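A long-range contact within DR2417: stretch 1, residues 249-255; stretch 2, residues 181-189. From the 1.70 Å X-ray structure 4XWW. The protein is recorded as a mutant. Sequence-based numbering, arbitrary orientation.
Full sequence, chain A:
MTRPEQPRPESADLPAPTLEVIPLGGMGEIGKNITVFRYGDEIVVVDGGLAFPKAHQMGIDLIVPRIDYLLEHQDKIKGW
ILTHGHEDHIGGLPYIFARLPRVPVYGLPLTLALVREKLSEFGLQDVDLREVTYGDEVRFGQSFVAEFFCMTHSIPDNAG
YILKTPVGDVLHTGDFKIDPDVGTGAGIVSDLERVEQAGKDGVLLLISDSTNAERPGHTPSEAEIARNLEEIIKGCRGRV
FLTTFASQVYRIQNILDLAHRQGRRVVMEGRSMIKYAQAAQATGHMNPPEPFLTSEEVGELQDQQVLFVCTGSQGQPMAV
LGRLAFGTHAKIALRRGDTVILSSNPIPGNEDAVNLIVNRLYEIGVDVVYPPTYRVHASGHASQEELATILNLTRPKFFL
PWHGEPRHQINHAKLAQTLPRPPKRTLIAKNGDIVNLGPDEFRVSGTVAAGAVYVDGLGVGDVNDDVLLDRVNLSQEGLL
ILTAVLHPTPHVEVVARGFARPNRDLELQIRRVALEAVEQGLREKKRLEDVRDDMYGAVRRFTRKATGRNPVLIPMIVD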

ATOM      1  N   VAL A 249       2.424  10.834  23.546  1.00 16.39           N
ATOM      2  CA  VAL A 249       2.269  11.792  24.623  1.00 19.31           C
ATOM      3  C   VAL A 249       3.341  12.869  24.621  1.00 19.33           C
ATOM      4  O   VAL A 249       3.018  14.026  24.870  1.00 21.22           O
ATOM      5  CB  VAL A 249       2.267  11.091  26.003  1.00 19.09           C
ATOM      6  CG1 VAL A 249       2.027  12.113  27.091  1.00 23.07           C
ATOM      7  CG2 VAL A 249       1.178  10.001  26.037  1.00 20.17           C
ATOM      8  N   TYR A 250       4.603  12.516  24.358  1.00 16.56           N
ATOM      9  CA  TYR A 250       5.630  13.569  24.305  1.00 20.35           C
ATOM     10  C   TYR A 250       5.330  14.615  23.226  1.00 22.64           C
ATOM     11  O   TYR A 250       5.374  15.820  23.484  1.00 20.81           O
ATOM     12  CB  TYR A 250       7.017  12.998  24.036  1.00 20.42           C
ATOM     13  CG  TYR A 250       7.491  11.985  25.040  1.00 22.33           C
ATOM     14  CD1 TYR A 250       7.258  12.147  26.410  1.00 19.65           C
ATOM     15  CD2 TYR A 250       8.185  10.864  24.619  1.00 23.09           C
ATOM     16  CE1 TYR A 250       7.713  11.183  27.333  1.00 17.94           C
ATOM     17  CE2 TYR A 250       8.641   9.923  25.514  1.00 20.18           C
ATOM     18  CZ  TYR A 250       8.409  10.080  26.859  1.00 21.40           C
ATOM     19  OH  TYR A 250       8.877   9.106  27.707  1.00 23.67           O
ATOM     20  N   ARG A 251       5.092  14.133  22.011  1.00 19.12           N
ATOM     21  CA  ARG A 251       4.707  14.980  20.872  1.00 19.90           C
ATOM     22  C   ARG A 251       3.536  15.903  21.220  1.00 15.65           C
ATOM     23  O   ARG A 251       3.591  17.125  20.997  1.00 17.07           O
ATOM     24  CB  ARG A 251       4.351  14.093  19.679  1.00 21.90           C
ATOM     25  CG  ARG A 251       4.028  14.826  18.344  1.00 20.39           C
ATOM     26  CD  ARG A 251       5.281  15.204  17.543  1.00 19.28           C
ATOM     27  NE  ARG A 251       6.203  14.088  17.363  1.00 15.42           N
ATOM     28  CZ  ARG A 251       6.114  13.151  16.421  1.00 21.08           C
ATOM     29  NH1 ARG A 251       5.136  13.194  15.496  1.00 18.82           N
ATOM     30  NH2 ARG A 251       7.037  12.184  16.391  1.00 17.42           N
ATOM     31  N   ILE A 252       2.470  15.320  21.757  1.00 17.03           N
ATOM     32  CA  ILE A 252       1.287  16.101  22.077  1.00 18.99           C
ATOM     33  C   ILE A 252       1.575  17.107  23.194  1.00 20.60           C
ATOM     34  O   ILE A 252       1.158  18.257  23.113  1.00 17.68           O
ATOM     35  CB  ILE A 252       0.109  15.197  22.454  1.00 16.47           C
ATOM     36  CG1 ILE A 252      -0.277  14.354  21.232  1.00 23.96           C
ATOM     37  CG2 ILE A 252      -1.069  16.040  22.887  1.00 19.09           C
ATOM     38  CD1 ILE A 252      -1.264  13.221  21.514  1.00 20.80           C
ATOM     39  N   GLN A 253       2.297  16.696  24.229  1.00 20.19           N
ATOM     40  CA  GLN A 253       2.607  17.644  25.303  1.00 19.83           C
ATOM     41  C   GLN A 253       3.408  18.825  24.756  1.00 20.92           C
ATOM     42  O   GLN A 253       3.125  19.985  25.067  1.00 20.19           O
ATOM     43  CB  GLN A 253       3.395  16.983  26.435  1.00 18.37           C
ATOM     44  CG  GLN A 253       3.820  17.982  27.519  1.00 23.84           C
ATOM     45  CD  GLN A 253       2.648  18.483  28.354  1.00 26.94           C
ATOM     46  OE1 GLN A 253       1.742  17.721  28.695  1.00 26.01           O
ATOM     47  NE2 GLN A 253       2.681  19.765  28.719  1.00 23.65           N
ATOM     48  N   ASN A 254       4.399  18.532  23.928  1.00 21.21           N
ATOM     49  CA  ASN A 254       5.194  19.611  23.344  1.00 21.09           C
ATOM     50  C   ASN A 254       4.335  20.534  22.475  1.00 19.79           C
ATOM     51  O   ASN A 254       4.553  21.742  22.447  1.00 20.19           O
ATOM     52  CB  ASN A 254       6.369  19.031  22.550  1.00 20.42           C
ATOM     53  CG  ASN A 254       7.412  18.369  23.447  1.00 23.40           C
ATOM     54  OD1 ASN A 254       7.551  18.714  24.629  1.00 25.30           O
ATOM     55  ND2 ASN A 254       8.171  17.439  22.880  1.00 23.08           N
ATOM     56  N   ILE A 255       3.324  19.977  21.815  1.00 16.69           N
ATOM     57  CA  ILE A 255       2.394  20.797  21.044  1.00 20.09           C
ATOM     58  C   ILE A 255       1.530  21.664  21.978  1.00 21.41           C
ATOM     59  O   ILE A 255       1.260  22.828  21.681  1.00 19.23           O
ATOM     60  CB  ILE A 255       1.508  19.916  20.136  1.00 18.03           C
ATOM     61  CG1 ILE A 255       2.381  19.275  19.046  1.00 22.17           C
ATOM     62  CG2 ILE A 255       0.307  20.712  19.588  1.00 17.44           C
ATOM     63  CD1 ILE A 255       1.739  18.047  18.430  1.00 19.99           C
TER
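Stretch 2, residues 181-189: DVGTGAGIV

What shape does stretch 2 take as it meets the helix? Residues 249-255 are helical, held by backbone hydrogen bonds such as Asn 254 N to Tyr 250 O at 2.9 Å, and this regular turn brings Tyr 250 and Asn 254 to the same side. Residues 181-189 form no regular helix or strand, so the contact is a loop laid on a helix. Its three glycines, Gly 183, Gly 185 and Gly 187, all have positive phi, and the chain winds instead of running straight. The backbones come nearest at Asn 254 and Thr 184, whose CA atoms are 6.1 Å apart. From Val 182, against Tyr 250, to Gly 183, beside Asn 254, the loop advances in the same sense as the helix; after Thr 184 the chain leaves it through Gly 185, Ala 186 and Gly 187, then doubles back so that Ile 188 again meets Tyr 250.

Where do the apolar side chains meet? They gather round the ring of Tyr 250, whose chi1 in the m well and CA-to-CB bond directed toward the loop bring the aromatic group against it. Val 182 covers one face: its CG2 lies 4.0 Å from the centroid of the Tyr 250 ring and only 6° off the normal, a CH-pi contact, while its CG1 packs 3.7 Å from Tyr 250 CD2. Ile 188 approaches obliquely, with CD1 3.6 Å from Tyr 250 CE1. Thr 184 also comes in at a slant, its CG2 lying 4.0 Å from Tyr 250 CD1.

What polar link joins the two stretches? A single hydrogen bond does so, from Asn 254 ND2 to Val 182 O, 2.9 Å long with a nearly straight angle of 161° at the hydrogen. Val 182 therefore engages the helix twice, through its side chain on Tyr 250 and its carbonyl on Asn 254. The other end of the amide gains no such bond: Asn 254 OD1 lies 3.0 Å from Gly 183 O, but both are acceptors. Within the loop, Gly 183 N donates to Asp 181 OD1 at 2.8 Å, tying Gly 183 back to the residue that precedes Val 182.

How closely does the loop fit at Gly 183 and Thr 184? At Gly 183 there is no room for a side chain, since an ideal CB would fall 2.9 Å from Asn 254 ND2; its phi of 96° and psi of -1° by themselves already call for glycine. Thr 184 then sets its methyl over the helix, with CG2 3.5 Å from Asn 254 OD1, 3.9 Å from Tyr 250 O and 4.1 Å from Gln 253 CG.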

ATOM      1  N   ASP A 181      16.639  14.174  24.369  1.00 21.31           N
ATOM      2  CA  ASP A 181      15.727  15.131  24.993  1.00 23.18           C
ATOM      3  C   ASP A 181      14.350  15.050  24.342  1.00 25.51           C
ATOM      4  O   ASP A 181      14.156  15.562  23.245  1.00 22.54           O
ATOM      5  CB  ASP A 181      16.290  16.553  24.884  1.00 24.82           C
ATOM      6  CG  ASP A 181      15.366  17.600  25.500  1.00 35.18           C
ATOM      7  OD1 ASP A 181      14.413  17.224  26.225  1.00 28.55           O
ATOM      8  OD2 ASP A 181      15.619  18.802  25.264  1.00 43.92           O
ATOM      9  N   VAL A 182      13.397  14.403  25.005  1.00 21.80           N
ATOM     10  CA  VAL A 182      12.061  14.282  24.419  1.00 20.98           C
ATOM     11  C   VAL A 182      11.314  15.612  24.503  1.00 26.56           C
ATOM     12  O   VAL A 182      10.258  15.768  23.898  1.00 24.26           O
ATOM     13  CB  VAL A 182      11.233  13.164  25.072  1.00 24.58           C
ATOM     14  CG1 VAL A 182      11.810  11.808  24.687  1.00 29.35           C
ATOM     15  CG2 VAL A 182      11.194  13.315  26.591  1.00 25.09           C
ATOM     16  N   GLY A 183      11.874  16.568  25.239  1.00 28.37           N
ATOM     17  CA  GLY A 183      11.436  17.955  25.128  1.00 27.33           C
ATOM     18  C   GLY A 183      10.415  18.427  26.147  1.00 23.86           C
ATOM     19  O   GLY A 183      10.034  19.596  26.164  1.00 29.71           O
ATOM     20  N   THR A 184       9.993  17.528  27.026  1.00 28.08           N
ATOM     21  CA  THR A 184       8.879  17.809  27.919  1.00 23.28           C
ATOM     22  C   THR A 184       9.338  18.369  29.264  1.00 28.13           C
ATOM     23  O   THR A 184       8.521  18.592  30.148  1.00 33.03           O
ATOM     24  CB  THR A 184       8.038  16.554  28.166  1.00 25.46           C
ATOM     25  OG1 THR A 184       8.874  15.525  28.710  1.00 28.42           O
ATOM     26  CG2 THR A 184       7.403  16.077  26.863  1.00 26.33           C
ATOM     27  N   GLY A 185      10.640  18.576  29.414  1.00 28.12           N
ATOM     28  CA  GLY A 185      11.182  19.203  30.611  1.00 36.58           C
ATOM     29  C   GLY A 185      11.125  18.316  31.838  1.00 36.78           C
ATOM     30  O   GLY A 185      11.201  18.800  32.970  1.00 43.62           O
ATOM     31  N   ALA A 186      10.983  17.012  31.631  1.00 31.38           N
ATOM     32  CA  ALA A 186      10.814  16.092  32.759  1.00 30.40           C
ATOM     33  C   ALA A 186      12.063  15.258  33.040  1.00 29.49           C
ATOM     34  O   ALA A 186      12.032  14.357  33.877  1.00 37.47           O
ATOM     35  CB  ALA A 186       9.622  15.189  32.519  1.00 32.16           C
ATOM     36  N   GLY A 187      13.154  15.568  32.349  1.00 31.10           N
ATOM     37  CA  GLY A 187      14.414  14.882  32.556  1.00 33.06           C
ATOM     38  C   GLY A 187      14.459  13.455  32.024  1.00 28.36           C
ATOM     39  O   GLY A 187      15.378  12.713  32.332  1.00 25.49           O
ATOM     40  N   ILE A 188      13.484  13.067  31.212  1.00 26.85           N
ATOM     41  CA  ILE A 188      13.440  11.695  30.725  1.00 26.87           C
ATOM     42  C   ILE A 188      14.586  11.396  29.772  1.00 19.62           C
ATOM     43  O   ILE A 188      14.767  12.094  28.772  1.00 29.28           O
ATOM     44  CB  ILE A 188      12.118  11.394  30.014  1.00 28.96           C
ATOM     45  CG1 ILE A 188      10.964  11.604  30.991  1.00 32.49           C
ATOM     46  CG2 ILE A 188      12.125   9.952  29.508  1.00 24.84           C
ATOM     47  CD1 ILE A 188       9.625  11.737  30.324  1.00 35.70           C
ATOM     48  N   VAL A 189      15.359  10.356  30.083  1.00 18.47           N
ATOM     49  CA  VAL A 189      16.437   9.897  29.196  1.00 19.54           C
ATOM     50  C   VAL A 189      16.634   8.389  29.309  1.00 20.39           C
ATOM     51  O   VAL A 189      16.326   7.786  30.349  1.00 21.08           O
ATOM     52  CB  VAL A 189      17.823  10.578  29.486  1.00 25.45           C
ATOM     53  CG1 VAL A 189      17.785  12.063  29.211  1.00 38.05           C
ATOM     54  CG2 VAL A 189      18.351  10.258  30.931  1.00 23.16           C
TER